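Local coordinates for hemin ABC transporter, periplasmic hemin-binding protein HutB (PDB 5KHL) that probably binds hemin in the periplasm of Vibrio cholerae and hands it to an ABC transporter for uptake into the cell, at residues L39-V44 against L54-H60; L63-L69 against A87-L91. All coordinates share one frame; numbering follows the deposited sequence.

Interaction 1: residues L39-V44 against L54-H60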
loop_
_atom_site.group_PDB
_atom_site.type_symbol
_atom_site.label_atom_id
_atom_site.label_comp_id
_atom_site.label_asym_id
_atom_site.label_seq_id
_atom_site.Cartn_x
_atom_site.Cartn_y
_atom_site.Cartn_z
ATOM N N LEU A 39 -3.105 1.084 -20.663
ATOM C CA LEU A 39 -2.507 -0.136 -20.145
ATOM C C LEU A 39 -2.558 -1.250 -21.196
ATOM O O LEU A 39 -3.575 -1.442 -21.856
ATOM C CB LEU A 39 -3.219 -0.605 -18.867
ATOM C CG LEU A 39 -3.047 0.177 -17.564
ATOM C CD1 LEU A 39 -4.050 -0.321 -16.542
ATOM C CD2 LEU A 39 -1.649 0.004 -17.039
ATOM N N VAL A 40 -1.444 -1.959 -21.339
ATOM C CA VAL A 40 -1.397 -3.189 -22.123
ATOM C C VAL A 40 -1.139 -4.381 -21.219
ATOM O O VAL A 40 -1.361 -5.507 -21.609
ATOM C CB VAL A 40 -0.306 -3.154 -23.210
ATOM C CG1 VAL A 40 -0.612 -2.068 -24.211
ATOM C CG2 VAL A 40 1.074 -2.961 -22.586
ATOM N N ALA A 41 -0.676 -4.117 -20.001
ATOM C CA ALA A 41 -0.367 -5.179 -19.049
ATOM C C ALA A 41 -0.111 -4.594 -17.669
ATOM O O ALA A 41 0.294 -3.458 -17.539
ATOM C CB ALA A 41 0.842 -5.974 -19.519
ATOM N N VAL A 42 -0.324 -5.402 -16.642
ATOM C CA VAL A 42 -0.147 -4.994 -15.258
ATOM C C VAL A 42 0.630 -6.084 -14.535
ATOM O O VAL A 42 0.867 -7.143 -15.090
ATOM C CB VAL A 42 -1.497 -4.754 -14.543
ATOM C CG1 VAL A 42 -2.382 -3.871 -15.382
ATOM C CG2 VAL A 42 -2.212 -6.068 -14.256
ATOM N N ASP A 43 1.025 -5.830 -13.294
ATOM C CA ASP A 43 1.789 -6.813 -12.539
ATOM C C ASP A 43 0.826 -7.665 -11.717
ATOM O O ASP A 43 -0.365 -7.401 -11.726
ATOM C CB ASP A 43 2.804 -6.118 -11.638
ATOM C CG ASP A 43 2.136 -5.407 -10.484
ATOM O OD1 ASP A 43 1.423 -4.423 -10.737
ATOM O OD2 ASP A 43 2.301 -5.838 -9.333
ATOM N N VAL A 44 1.328 -8.667 -11.000
ATOM C CA VAL A 44 0.454 -9.550 -10.226
ATOM C C VAL A 44 -0.331 -8.819 -9.131
ATOM O O VAL A 44 -1.485 -9.177 -8.861
ATOM C CB VAL A 44 1.237 -10.702 -9.562
ATOM C CG1 VAL A 44 1.761 -11.667 -10.620
ATOM C CG2 VAL A 44 2.373 -10.156 -8.704
ATOM N N LEU A 54 -6.424 -7.807 -19.446
ATOM C CA LEU A 54 -5.021 -7.405 -19.432
ATOM C C LEU A 54 -4.134 -8.577 -19.022
ATOM O O LEU A 54 -4.428 -9.272 -18.071
ATOM C CB LEU A 54 -4.797 -6.217 -18.503
ATOM C CG LEU A 54 -5.259 -4.833 -18.984
ATOM C CD1 LEU A 54 -5.209 -3.832 -17.836
ATOM C CD2 LEU A 54 -4.399 -4.336 -20.142
ATOM N N PRO A 55 -3.054 -8.812 -19.763
ATOM C CA PRO A 55 -2.083 -9.819 -19.337
ATOM C C PRO A 55 -1.330 -9.367 -18.090
ATOM O O PRO A 55 -1.178 -8.144 -17.852
ATOM C CB PRO A 55 -1.142 -9.929 -20.536
ATOM C CG PRO A 55 -1.242 -8.629 -21.216
ATOM C CD PRO A 55 -2.659 -8.166 -21.030
ATOM N N THR A 56 -0.896 -10.342 -17.292
ATOM C CA THR A 56 -0.056 -10.046 -16.150
ATOM C C THR A 56 1.367 -10.206 -16.597
ATOM O O THR A 56 1.642 -10.620 -17.711
ATOM C CB THR A 56 -0.324 -10.932 -14.928
ATOM O OG1 THR A 56 -0.424 -12.307 -15.318
ATOM C CG2 THR A 56 -1.604 -10.498 -14.256
ATOM N N VAL A 57 2.277 -9.885 -15.710
ATOM C CA VAL A 57 3.619 -9.618 -16.129
ATOM C C VAL A 57 4.477 -10.157 -14.996
ATOM O O VAL A 57 5.703 -10.177 -15.052
ATOM C CB VAL A 57 3.739 -8.097 -16.456
ATOM C CG1 VAL A 57 4.937 -7.429 -15.823
ATOM C CG2 VAL A 57 3.634 -7.852 -17.968
ATOM N N GLY A 58 3.775 -10.692 -14.004
ATOM C CA GLY A 58 4.413 -11.373 -12.908
ATOM C C GLY A 58 4.783 -10.379 -11.821
ATOM O O GLY A 58 4.097 -9.386 -11.598
ATOM N N TYR A 59 5.880 -10.668 -11.146
ATOM C CA TYR A 59 6.341 -9.881 -10.016
ATOM C C TYR A 59 7.392 -8.891 -10.493
ATOM O O TYR A 59 8.332 -9.273 -11.192
ATOM C CB TYR A 59 6.896 -10.798 -8.924
ATOM C CG TYR A 59 5.814 -11.609 -8.240
ATOM C CD1 TYR A 59 5.591 -11.497 -6.873
ATOM C CD2 TYR A 59 5.005 -12.477 -8.964
ATOM C CE1 TYR A 59 4.600 -12.236 -6.249
ATOM C CE2 TYR A 59 4.018 -13.206 -8.354
ATOM C CZ TYR A 59 3.817 -13.085 -6.996
ATOM O OH TYR A 59 2.826 -13.819 -6.386
ATOM N N HIS A 60 7.225 -7.621 -10.119
ATOM C CA HIS A 60 8.035 -6.550 -10.697
ATOM C C HIS A 60 9.514 -6.708 -10.354
ATOM O O HIS A 60 10.369 -6.083 -10.982
ATOM C CB HIS A 60 7.526 -5.177 -10.251
ATOM C CG HIS A 60 7.566 -4.960 -8.771
ATOM N ND1 HIS A 60 6.474 -5.186 -7.958
ATOM C CD2 HIS A 60 8.556 -4.532 -7.954
ATOM C CE1 HIS A 60 6.794 -4.911 -6.710
ATOM N NE2 HIS A 60 8.057 -4.513 -6.678
#

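Interaction 2: residues L63-L69 against A87-L91. With SO4 (sulfate ion), chain B.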
loop_
_atom_site.group_PDB
_atom_site.type_symbol
_atom_site.label_atom_id
_atom_site.label_comp_id
_atom_site.label_asym_id
_atom_site.label_seq_id
_atom_site.Cartn_x
_atom_site.Cartn_y
_atom_site.Cartn_z
ATOM N N LEU A 63 10.832 -9.306 -13.689
ATOM C CA LEU A 63 10.285 -9.031 -14.992
ATOM C C LEU A 63 11.060 -9.818 -16.027
ATOM O O LEU A 63 12.268 -10.013 -15.889
ATOM C CB LEU A 63 10.340 -7.540 -15.289
ATOM C CG LEU A 63 9.511 -6.631 -14.370
ATOM C CD1 LEU A 63 9.743 -5.195 -14.751
ATOM C CD2 LEU A 63 8.059 -6.978 -14.485
ATOM N N ALA A 64 10.346 -10.284 -17.050
ATOM C CA ALA A 64 10.935 -11.009 -18.177
ATOM C C ALA A 64 11.108 -10.054 -19.358
ATOM O O ALA A 64 10.143 -9.486 -19.862
ATOM C CB ALA A 64 10.068 -12.208 -18.566
ATOM N N ALA A 65 12.344 -9.865 -19.787
ATOM C CA ALA A 65 12.618 -8.885 -20.831
ATOM C C ALA A 65 11.869 -9.234 -22.124
ATOM O O ALA A 65 11.107 -8.413 -22.646
ATOM C CB ALA A 65 14.122 -8.776 -21.079
ATOM N N GLU A 66 12.048 -10.462 -22.609
ATOM C CA GLU A 66 11.390 -10.891 -23.839
ATOM C C GLU A 66 9.875 -10.916 -23.678
ATOM O O GLU A 66 9.152 -10.529 -24.591
ATOM C CB GLU A 66 11.900 -12.265 -24.286
ATOM C CG GLU A 66 13.342 -12.244 -24.714
ATOM C CD GLU A 66 13.572 -11.334 -25.906
ATOM O OE1 GLU A 66 14.627 -10.660 -25.942
ATOM O OE2 GLU A 66 12.699 -11.298 -26.808
ATOM N N GLY A 67 9.398 -11.357 -22.519
ATOM C CA GLY A 67 7.969 -11.427 -22.279
ATOM C C GLY A 67 7.323 -10.060 -22.397
ATOM O O GLY A 67 6.220 -9.909 -22.917
ATOM N N LEU A 68 8.024 -9.049 -21.903
ATOM C CA LEU A 68 7.540 -7.676 -21.980
ATOM C C LEU A 68 7.614 -7.147 -23.407
ATOM O O LEU A 68 6.722 -6.430 -23.865
ATOM C CB LEU A 68 8.347 -6.785 -21.046
ATOM C CG LEU A 68 7.956 -7.067 -19.599
ATOM C CD1 LEU A 68 8.877 -6.365 -18.619
ATOM C CD2 LEU A 68 6.525 -6.627 -19.389
ATOM N N LEU A 69 8.683 -7.522 -24.104
ATOM C CA LEU A 69 8.932 -7.016 -25.443
ATOM C C LEU A 69 7.855 -7.443 -26.429
ATOM O O LEU A 69 7.542 -6.702 -27.359
ATOM C CB LEU A 69 10.309 -7.472 -25.933
ATOM C CG LEU A 69 11.462 -6.545 -25.546
ATOM C CD1 LEU A 69 12.804 -7.259 -25.658
ATOM C CD2 LEU A 69 11.427 -5.312 -26.428
ATOM N N ALA A 87 17.079 -6.838 -17.306
ATOM C CA ALA A 87 15.896 -6.824 -18.162
ATOM C C ALA A 87 15.527 -5.387 -18.465
ATOM O O ALA A 87 15.104 -5.054 -19.576
ATOM C CB ALA A 87 14.737 -7.544 -17.506
ATOM N N LEU A 88 15.703 -4.528 -17.467
ATOM C CA LEU A 88 15.417 -3.125 -17.655
ATOM C C LEU A 88 16.313 -2.509 -18.728
ATOM O O LEU A 88 15.863 -1.645 -19.474
ATOM C CB LEU A 88 15.560 -2.375 -16.333
ATOM C CG LEU A 88 14.675 -2.933 -15.210
ATOM C CD1 LEU A 88 14.830 -2.095 -13.958
ATOM C CD2 LEU A 88 13.213 -3.032 -15.643
ATOM N N GLN A 89 17.567 -2.946 -18.825
ATOM C CA GLN A 89 18.446 -2.416 -19.878
ATOM C C GLN A 89 17.970 -2.869 -21.254
ATOM O O GLN A 89 17.936 -2.074 -22.189
ATOM C CB GLN A 89 19.919 -2.826 -19.676
ATOM C CG GLN A 89 20.138 -4.049 -18.807
ATOM C CD GLN A 89 21.502 -4.723 -18.996
ATOM O OE1 GLN A 89 21.837 -5.188 -20.093
ATOM N NE2 GLN A 89 22.279 -4.803 -17.913
ATOM N N GLN A 90 17.593 -4.139 -21.365
ATOM C CA GLN A 90 17.065 -4.693 -22.612
ATOM C C GLN A 90 15.832 -3.936 -23.122
ATOM O O GLN A 90 15.593 -3.843 -24.324
ATOM C CB GLN A 90 16.726 -6.175 -22.425
ATOM C CG GLN A 90 17.919 -7.045 -22.066
ATOM C CD GLN A 90 17.602 -8.533 -22.094
ATOM O OE1 GLN A 90 17.021 -9.046 -23.061
ATOM N NE2 GLN A 90 17.983 -9.236 -21.028
ATOM N N LEU A 91 15.047 -3.394 -22.204
ATOM C CA LEU A 91 13.893 -2.600 -22.589
ATOM C C LEU A 91 14.323 -1.212 -23.046
ATOM O O LEU A 91 13.923 -0.748 -24.114
ATOM C CB LEU A 91 12.920 -2.505 -21.424
ATOM C CG LEU A 91 12.410 -3.855 -20.938
ATOM C CD1 LEU A 91 11.618 -3.658 -19.648
ATOM C CD2 LEU A 91 11.556 -4.521 -22.011
HETATM S S SO4 B . 12.893 -13.709 -21.097
HETATM O O1 SO4 B . 13.733 -12.587 -21.499
HETATM O O2 SO4 B . 13.001 -13.921 -19.661
HETATM O O3 SO4 B . 11.491 -13.442 -21.406
HETATM O O4 SO4 B . 13.350 -14.904 -21.806
#

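Interaction 1: residues L39-V44 against L54-H60
Val44 and Tyr59 meet at one end of the contact, and Leu54 meets Val42 and Leu39 toward the other. The CG2 methyl of Val44 sits over one face of the Tyr59 ring, 3.5 Å from the centroid and 11° off the ring normal. This is a CH-pi contact. The CB of Tyr59 leaves away from 39-44, but with CG anti to the carbonyl carbon (chi1 -70°) the ring comes back to the valine. Next to it, Val44 N donates to Gly58 O at 2.9 Å.

Strand 39-42 is an outermost strand of the four-stranded parallel sheet, with strand 19-21 at its other side. The irregular segment 54-60 runs along its outer edge in roughly the same sense, without forming a regular strand. Ala41, Val42, Asp43 and Val44 lie beside Pro55, Thr56, Val57 and Gly58 in turn. Val42 N bonds to Pro55 O at 3.1 Å. Val42 O receives a CA-H...O contact from Thr56 CA at 3.2 Å.

Leu54 divides its two methyls. CD1 meets Val42 CG1 at 3.7 Å and Leu39 CD1 at 3.9 Å. CD2 lies on the backbone, 3.4 Å from Val40 C. The side chain of Leu54 crosses both Leu39 and Val42 at about a right angle. Ala41 CB touches Val57 CG2 at 3.7 Å, and Val57 also rests on Val20 of strand 19-21. The carboxylate of Asp43 turns to its own loop: OD1 bonds to Ser46 OG and OD2 to Thr45 OG1.

Interaction 2: residues L63-L69 against A87-L91
Glu66 N, near the start of helix 65-69, donates to O1 of a sulfate ion at 2.9 Å, in a nearly straight bond (168°). Gly67 N reaches sulfate O3 at 3.2 Å with a more bent geometry. The anion thus sits at the N-terminal end of the helix, where Ala64 is the N-cap residue and the helix dipole would probably favour it. It probably comes from the crystallisation liquor.

The chain of Glu66 folds back at its second torsion (chi2 -62°) and brings its carboxylate toward Gln90 of the second helix. Their OE1 atoms stay 4.1 Å apart and form no bond. Gln90 NE2 bonds instead to Thr86 O, one turn back in its own helix, which holds the amide in place. Gln90 OE1 then lies 3.5 Å from Ala65 CB.

The rest of the contact is apolar. Ala65 CB and Ala87 CB meet at 3.8 Å, with no long side chain between them. Here the two backbones come nearest. Leu91 CD1 touches Leu68 CD1 at 4.0 Å, the two side chains crossing at about a right angle. Leu91 CD2 touches Leu69 CG at 4.1 Å, the two side chains running alongside in opposite senses. Leu63 CD1 meets Leu88 CD2 more loosely.

The axes of the two short helical segments pass 9.5 Å apart and cross at -35°. Both segments pack on strand 75-78: Leu63, Leu88 and Leu91 all touch Leu76. Helix 85-93 is the helix of the beta-alpha-beta unit that joins this strand to its parallel neighbour 97-100.

Interaction 1 comes wholly before interaction 2 in the chain, and their centres lie about 13 Å apart. Val57 joins them. Its CG1 packs on Leu63 CD2 at 3.4 Å, and its CG2 packs on Leu68 CD2, also at 3.4 Å. The loop at the sheet edge in 39-44/54-60 thus packs against the buried side chains of 63-69. His60 and Leu63 both have backbone bonds with Gly83, a second tie. Both contacts belong to the lobe built on the four-stranded parallel sheet. In proteins of this family the ligand usually binds between two lobes. The sulfate, probably from the crystallisation liquor, belongs to interaction 2.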